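Local coordinates for protein CalS13 (Micromonospora echinospora, PDB 4ZAS) that binds dTDP-4-keto-6-deoxyglucose and probably transfers an amino group to such a sugar nucleotide with the help of pyridoxal 5'-phosphate, at residues Val109-Leu114 with Leu128-Val133; Thr115-Asn120 with Arg354-His359. One frame throughout, in Å; residues are numbered along the deposited sequence.

In the fold
Segment 109-114 continues directly into 115-120, whereas the partners 128-133 and 354-359 come from distant parts of the chain; the centres of the two contacts are about 10 Å apart. Two probable hydrogen bonds tie them together, Thr111 OG1 to Asn120 OD1 at 2.7 Å and Pro113 O to Asn356 N at 2.8 Å, while Trp132 NE1 packs on Asp357 CB at 3.2 Å. Interaction 1 is set back in the sheet, the Thr112 side chain about 13 Å from the bound dTDP-4-keto-6-deoxyglucose. Interaction 2 reaches the pocket through Phe116, and its Thr119 OG1 bonds to Asp193 and, weakly, to N1 of the pyridoxal phosphate carried by the modified lysine at position 222.

Interaction 1 of 2, residues Val109-Leu114 with Leu128-Val133; sequences VLTTPL and LRIRWV
Val109 to Thr111 pair in parallel with Ile130 to Trp132, and four backbone hydrogen bonds join them. Val109 N gives to Arg129 O at 2.7 Å and Val109 O receives Arg131 N; two residues on, Thr111 N gives to Arg131 O, and Thr111 O takes Val133 N at 2.9 Å. Apolar contacts fall on both faces. On one, Leu110 and Arg131 run side by side, Leu110 CD2 3.5 Å from Arg131 CB, and Leu110 CB meets Val133 CG2. On the other, Val109 CG2 touches Leu128 CD1 at 3.6 Å. The flat Trp132 indole offers a face to each side: Pro113 CB makes a CH-pi contact 3.9 Å from the centroid of the six-membered ring, and Ile130 CG2 lies over the centre of the opposite face. Thr111 OG1 is anti to the backbone N (chi1 177°), where it bonds to Asn120, and this leaves Thr111 CG2 between N and the carbonyl carbon, 3.5 Å from Trp132 CZ3. These strands are halves of a beta-alpha-beta unit: its helix 121-125 covers Val109, Thr111 and Ile130 with Ile123, helix 144-150 covers Leu110 and Arg131, strand 155-161 bonds to Leu110, and 129-132 is an outermost strand of the sheet within this chain.

Interaction 2 of 2, residues Thr115-Asn120 with Arg354-His359; sequences TFEGTN and RRNDAH. With T46 (dTDP-4-keto-6-deoxyglucose), chain H.
Asn356 pushes its amide into the loop 115-120, joining two distant parts of a fold consistent with the aspartate aminotransferase type: the loop after strand 108-111 of the large mixed sheet, and a short 3-10 turn, 356-358. Asparagine suits the place because its small amide both gives and accepts. From the backbone outward, CB lies 3.8 Å from Asn120 ND2, and CG is nearer to the same nitrogen. The amide then divides. Asn356 OD1 accepts Asn120 ND2 at 2.7 Å, the two amide planes nearly perpendicular (86°), and also lies 3.4 Å from Glu117 CA. Asn356 ND2 makes two weak bonds, to Thr115 O at 3.2 Å and to Arg354 O of its own segment; together with the bond at OD1, these probably fix the amide's rotation. Asn120 ND2 also bonds to Thr112 O, so the crosslink continues toward the sheet.

Glu117 lays its carboxylate almost parallel to that amide. A bend at chi2 (86°) carries Glu117 OE2 to His359 NE2, 2.7 Å away, where it meets the edge of the imidazole near the ring plane and uses its anti lone pair in a fairly straight bond (161°). The same oxygen bonds to Tyr262 of the second subunit, whose ring meets His359, and Arg354 forms a salt bridge with Asp263 of that subunit; the contact thus lies at the dimer interface.

Phe116 turns from this polar cluster to the ligand pocket, where its ring lies against the sugar's C4 carbonyl and also meets Trp248 of the second subunit. With an alanine here the sugar would probably lose this flat aromatic neighbour and be freer to shift, and Trp248 would lose its ring partner. The keto oxygen O4 of dTDP-4-keto-6-deoxyglucose hangs over the centre of one Phe116 face, 3.0 Å from Phe116 CG.

Interaction 1 of 2, residues Val109-Leu114 with Leu128-Val133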
loop_
_atom_site.group_PDB
_atom_site.type_symbol
_atom_site.label_atom_id
_atom_site.label_comp_id
_atom_site.label_asym_id
_atom_site.label_seq_id
_atom_site.Cartn_x
_atom_site.Cartn_y
_atom_site.Cartn_z
ATOM N N VAL A 109 1.440 -15.112 16.381
ATOM C CA VAL A 109 2.761 -14.660 15.960
ATOM C C VAL A 109 3.505 -14.109 17.163
ATOM O O VAL A 109 3.001 -13.227 17.872
ATOM C CB VAL A 109 2.669 -13.595 14.846
ATOM C CG1 VAL A 109 4.071 -13.096 14.463
ATOM C CG2 VAL A 109 1.939 -14.155 13.624
ATOM N N LEU A 110 4.690 -14.659 17.402
ATOM C CA LEU A 110 5.572 -14.195 18.460
ATOM C C LEU A 110 6.428 -13.076 17.900
ATOM O O LEU A 110 7.058 -13.230 16.846
ATOM C CB LEU A 110 6.436 -15.344 18.979
ATOM C CG LEU A 110 5.660 -16.411 19.745
ATOM C CD1 LEU A 110 6.476 -17.668 19.905
ATOM C CD2 LEU A 110 5.176 -15.896 21.093
ATOM N N THR A 111 6.434 -11.937 18.575
ATOM C CA THR A 111 7.116 -10.758 18.047
ATOM C C THR A 111 7.601 -9.844 19.158
ATOM O O THR A 111 7.222 -10.011 20.321
ATOM C CB THR A 111 6.190 -9.945 17.138
ATOM O OG1 THR A 111 6.869 -8.763 16.705
ATOM C CG2 THR A 111 4.955 -9.523 17.904
ATOM N N THR A 112 8.400 -8.850 18.798
ATOM C CA THR A 112 8.892 -7.917 19.800
ATOM C C THR A 112 8.084 -6.636 19.788
ATOM O O THR A 112 7.673 -6.170 18.734
ATOM C CB THR A 112 10.365 -7.592 19.599
ATOM O OG1 THR A 112 10.690 -6.453 20.409
ATOM C CG2 THR A 112 10.620 -7.252 18.154
ATOM N N PRO A 113 7.813 -6.086 20.977
ATOM C CA PRO A 113 7.067 -4.830 21.083
ATOM C C PRO A 113 7.953 -3.591 20.955
ATOM O O PRO A 113 7.430 -2.485 20.740
ATOM C CB PRO A 113 6.428 -4.917 22.476
ATOM C CG PRO A 113 7.260 -5.830 23.214
ATOM C CD PRO A 113 7.930 -6.770 22.267
ATOM N N LEU A 114 9.269 -3.776 21.052
ATOM C CA LEU A 114 10.205 -2.667 20.883
ATOM C C LEU A 114 10.563 -2.533 19.410
ATOM O O LEU A 114 11.548 -3.106 18.919
ATOM C CB LEU A 114 11.459 -2.869 21.746
ATOM C CG LEU A 114 12.503 -1.748 21.715
ATOM C CD1 LEU A 114 11.806 -0.447 21.897
ATOM C CD2 LEU A 114 13.514 -1.942 22.841
ATOM N N LEU A 128 -4.158 -12.838 12.617
ATOM C CA LEU A 128 -3.446 -13.652 13.591
ATOM C C LEU A 128 -3.351 -12.925 14.935
ATOM O O LEU A 128 -3.456 -11.703 14.990
ATOM C CB LEU A 128 -2.047 -13.999 13.072
ATOM C CG LEU A 128 -2.000 -14.850 11.799
ATOM C CD1 LEU A 128 -0.615 -14.827 11.190
ATOM C CD2 LEU A 128 -2.448 -16.288 12.067
ATOM N N ARG A 129 -3.182 -13.690 16.010
ATOM C CA ARG A 129 -2.975 -13.157 17.362
ATOM C C ARG A 129 -1.513 -12.755 17.587
ATOM O O ARG A 129 -0.593 -13.444 17.130
ATOM C CB ARG A 129 -3.345 -14.200 18.416
ATOM C CG ARG A 129 -4.817 -14.480 18.564
ATOM C CD ARG A 129 -5.034 -15.692 19.483
ATOM N NE ARG A 129 -6.453 -15.989 19.683
ATOM C CZ ARG A 129 -7.212 -16.638 18.799
ATOM N NH1 ARG A 129 -6.691 -17.067 17.652
ATOM N NH2 ARG A 129 -8.494 -16.865 19.061
ATOM N N ILE A 130 -1.305 -11.648 18.292
ATOM C CA ILE A 130 0.019 -11.249 18.764
ATOM C C ILE A 130 0.346 -11.862 20.142
ATOM O O ILE A 130 -0.477 -11.779 21.055
ATOM C CB ILE A 130 0.123 -9.719 18.844
ATOM C CG1 ILE A 130 0.228 -9.114 17.446
ATOM C CG2 ILE A 130 1.309 -9.303 19.702
ATOM C CD1 ILE A 130 0.329 -7.603 17.447
ATOM N N ARG A 131 1.506 -12.516 20.275
ATOM C CA ARG A 131 2.069 -12.812 21.598
ATOM C C ARG A 131 3.449 -12.152 21.728
ATOM O O ARG A 131 4.310 -12.281 20.851
ATOM C CB ARG A 131 2.146 -14.310 21.892
ATOM C CG ARG A 131 0.819 -14.922 22.305
ATOM C CD ARG A 131 0.963 -16.370 22.762
ATOM N NE ARG A 131 1.882 -16.558 23.882
ATOM C CZ ARG A 131 2.462 -17.721 24.175
ATOM N NH1 ARG A 131 2.234 -18.791 23.419
ATOM N NH2 ARG A 131 3.284 -17.811 25.212
ATOM N N TRP A 132 3.619 -11.368 22.786
ATOM C CA TRP A 132 4.840 -10.595 22.945
ATOM C C TRP A 132 5.971 -11.423 23.506
ATOM O O TRP A 132 5.815 -12.169 24.478
ATOM C CB TRP A 132 4.603 -9.393 23.841
ATOM C CG TRP A 132 3.566 -8.399 23.314
ATOM C CD1 TRP A 132 2.404 -8.020 23.934
ATOM C CD2 TRP A 132 3.619 -7.659 22.081
ATOM N NE1 TRP A 132 1.736 -7.105 23.167
ATOM C CE2 TRP A 132 2.462 -6.850 22.032
ATOM C CE3 TRP A 132 4.542 -7.583 21.031
ATOM C CZ2 TRP A 132 2.193 -5.986 20.967
ATOM C CZ3 TRP A 132 4.278 -6.715 19.967
ATOM C CH2 TRP A 132 3.105 -5.940 19.942
ATOM N N VAL A 133 7.130 -11.268 22.902
ATOM C CA VAL A 133 8.317 -11.834 23.473
ATOM C C VAL A 133 9.110 -10.690 24.097
ATOM O O VAL A 133 9.141 -9.577 23.560
ATOM C CB VAL A 133 9.105 -12.599 22.429
ATOM C CG1 VAL A 133 10.267 -13.307 23.068
ATOM C CG2 VAL A 133 8.199 -13.595 21.786
#

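Interaction 2 of 2, residues Thr115-Asn120 with Arg354-His359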
loop_
_atom_site.group_PDB
_atom_site.type_symbol
_atom_site.label_atom_id
_atom_site.label_comp_id
_atom_site.label_asym_id
_atom_site.label_seq_id
_atom_site.Cartn_x
_atom_site.Cartn_y
_atom_site.Cartn_z
ATOM N N THR A 115 9.758 -1.742 18.718
ATOM C CA THR A 115 9.880 -1.612 17.278
ATOM C C THR A 115 8.848 -0.618 16.797
ATOM O O THR A 115 8.028 -0.139 17.587
ATOM C CB THR A 115 9.674 -2.988 16.560
ATOM O OG1 THR A 115 9.892 -2.864 15.147
ATOM C CG2 THR A 115 8.274 -3.521 16.824
ATOM N N PHE A 116 8.906 -0.293 15.508
ATOM C CA PHE A 116 7.870 0.517 14.867
ATOM C C PHE A 116 6.587 -0.297 14.767
ATOM O O PHE A 116 6.647 -1.512 14.518
ATOM C CB PHE A 116 8.325 0.967 13.477
ATOM C CG PHE A 116 7.339 1.843 12.765
ATOM C CD1 PHE A 116 6.963 3.062 13.299
ATOM C CD2 PHE A 116 6.807 1.457 11.534
ATOM C CE1 PHE A 116 6.071 3.882 12.623
ATOM C CE2 PHE A 116 5.913 2.264 10.864
ATOM C CZ PHE A 116 5.557 3.483 11.402
ATOM N N GLU A 117 5.442 0.353 14.946
ATOM C CA GLU A 117 4.152 -0.341 14.865
ATOM C C GLU A 117 3.926 -1.056 13.518
ATOM O O GLU A 117 3.223 -2.061 13.458
ATOM C CB GLU A 117 2.989 0.629 15.112
ATOM C CG GLU A 117 2.821 1.080 16.568
ATOM C CD GLU A 117 3.675 2.289 16.980
ATOM O OE1 GLU A 117 4.546 2.752 16.208
ATOM O OE2 GLU A 117 3.425 2.802 18.085
ATOM N N GLY A 118 4.548 -0.571 12.446
ATOM C CA GLY A 118 4.430 -1.225 11.150
ATOM C C GLY A 118 4.908 -2.663 11.176
ATOM O O GLY A 118 4.544 -3.485 10.337
ATOM N N THR A 119 5.737 -2.977 12.158
ATOM C CA THR A 119 6.196 -4.340 12.339
ATOM C C THR A 119 5.050 -5.244 12.751
ATOM O O THR A 119 4.932 -6.355 12.268
ATOM C CB THR A 119 7.308 -4.408 13.396
ATOM O OG1 THR A 119 8.426 -3.626 12.954
ATOM C CG2 THR A 119 7.757 -5.854 13.631
ATOM N N ASN A 120 4.171 -4.756 13.610
ATOM C CA ASN A 120 3.253 -5.653 14.293
ATOM C C ASN A 120 1.791 -5.607 13.808
ATOM O O ASN A 120 1.091 -6.623 13.841
ATOM C CB ASN A 120 3.296 -5.360 15.792
ATOM C CG ASN A 120 4.627 -5.730 16.415
ATOM O OD1 ASN A 120 5.192 -6.776 16.114
ATOM N ND2 ASN A 120 5.138 -4.865 17.286
ATOM N N ARG A 354 6.722 4.072 20.737
ATOM C CA ARG A 354 6.244 3.548 22.015
ATOM C C ARG A 354 6.292 2.017 22.004
ATOM O O ARG A 354 6.096 1.399 20.943
ATOM C CB ARG A 354 4.821 4.029 22.292
ATOM C CG ARG A 354 4.294 3.694 23.674
ATOM C CD ARG A 354 2.830 4.028 23.765
ATOM N NE ARG A 354 2.317 4.009 25.126
ATOM C CZ ARG A 354 1.039 3.795 25.419
ATOM N NH1 ARG A 354 0.169 3.558 24.439
ATOM N NH2 ARG A 354 0.631 3.795 26.684
ATOM N N ARG A 355 6.574 1.411 23.160
ATOM C CA ARG A 355 6.508 -0.049 23.274
ATOM C C ARG A 355 5.120 -0.466 22.790
ATOM O O ARG A 355 4.112 -0.033 23.350
ATOM C CB ARG A 355 6.787 -0.519 24.720
ATOM C CG ARG A 355 5.978 0.182 25.826
ATOM C CD ARG A 355 6.421 -0.263 27.208
ATOM N NE ARG A 355 6.286 -1.706 27.404
ATOM C CZ ARG A 355 6.733 -2.369 28.475
ATOM N NH1 ARG A 355 7.372 -1.724 29.445
ATOM N NH2 ARG A 355 6.560 -3.686 28.569
ATOM N N ASN A 356 5.058 -1.277 21.741
ATOM C CA ASN A 356 3.761 -1.508 21.077
ATOM C C ASN A 356 2.774 -2.203 22.002
ATOM O O ASN A 356 1.568 -2.060 21.843
ATOM C CB ASN A 356 3.904 -2.338 19.790
ATOM C CG ASN A 356 4.721 -1.645 18.708
ATOM O OD1 ASN A 356 4.941 -2.212 17.634
ATOM N ND2 ASN A 356 5.182 -0.439 18.979
ATOM N N ASP A 357 3.287 -2.940 22.977
ATOM C CA ASP A 357 2.429 -3.714 23.858
ATOM C C ASP A 357 1.575 -2.839 24.769
ATOM O O ASP A 357 0.645 -3.333 25.403
ATOM C CB ASP A 357 3.263 -4.701 24.694
ATOM C CG ASP A 357 4.200 -4.011 25.651
ATOM O OD1 ASP A 357 4.886 -3.050 25.227
ATOM O OD2 ASP A 357 4.238 -4.432 26.830
ATOM N N ALA A 358 1.878 -1.547 24.852
ATOM C CA ALA A 358 1.135 -0.669 25.762
ATOM C C ALA A 358 -0.082 -0.039 25.085
ATOM O O ALA A 358 -0.919 0.573 25.743
ATOM C CB ALA A 358 2.045 0.429 26.328
ATOM N N HIS A 359 -0.164 -0.176 23.768
ATOM C CA HIS A 359 -1.282 0.386 23.023
ATOM C C HIS A 359 -2.631 -0.258 23.366
ATOM O O HIS A 359 -2.732 -1.466 23.550
ATOM C CB HIS A 359 -1.011 0.250 21.526
ATOM C CG HIS A 359 -0.001 1.218 20.997
ATOM N ND1 HIS A 359 -0.035 2.565 21.290
ATOM C CD2 HIS A 359 1.058 1.042 20.174
ATOM C CE1 HIS A 359 0.960 3.172 20.671
ATOM N NE2 HIS A 359 1.641 2.270 19.990
HETATM C C4 T46 H . 9.106 4.782 11.032
HETATM C C5 T46 H . 9.825 5.536 12.192
HETATM C C6 T46 H . 10.776 4.575 12.839
HETATM C C21 T46 H . 12.406 14.429 6.739
HETATM O O21 T46 H . 13.241 15.282 6.799
HETATM N N31 T46 H . 11.694 14.027 5.455
HETATM C C41 T46 H . 10.679 12.980 5.414
HETATM O O41 T46 H . 10.164 12.711 4.386
HETATM C C51 T46 H . 10.300 12.263 6.628
HETATM C C5A T46 H . 9.215 11.147 6.543
HETATM C C61 T46 H . 10.955 12.604 7.909
HETATM N N11 T46 H . 11.980 13.651 7.972
HETATM C C1, T46 H . 12.665 14.044 9.231
HETATM C C2, T46 H . 11.784 14.700 10.020
HETATM C C3, T46 H . 11.939 14.109 11.544
HETATM O O3, T46 H . 12.800 15.034 12.280
HETATM O O4, T46 H . 13.206 12.869 10.008
HETATM C C4, T46 H . 12.496 12.958 11.469
HETATM C C5, T46 H . 11.460 11.823 11.622
HETATM O O5, T46 H . 10.334 12.118 10.785
HETATM P P T46 H . 8.864 11.472 11.211
HETATM O O1P T46 H . 7.993 12.556 11.830
HETATM O O2P T46 H . 8.212 10.892 9.978
HETATM O OPP T46 H . 9.184 10.237 12.301
HETATM P P2 T46 H . 8.169 8.948 12.687
HETATM O O4P T46 H . 8.399 8.491 14.123
HETATM O O3P T46 H . 6.732 9.391 12.492
HETATM O O1 T46 H . 8.416 7.669 11.676
HETATM C C1 T46 H . 9.587 7.585 10.963
HETATM C C2 T46 H . 9.184 6.920 9.681
HETATM O O2 T46 H . 8.285 7.828 8.960
HETATM C C3 T46 H . 8.438 5.692 10.020
HETATM O O3 T46 H . 8.142 4.939 8.807
HETATM O O4 T46 H . 9.059 3.608 10.994
HETATM O O5 T46 H . 10.514 6.742 11.736
#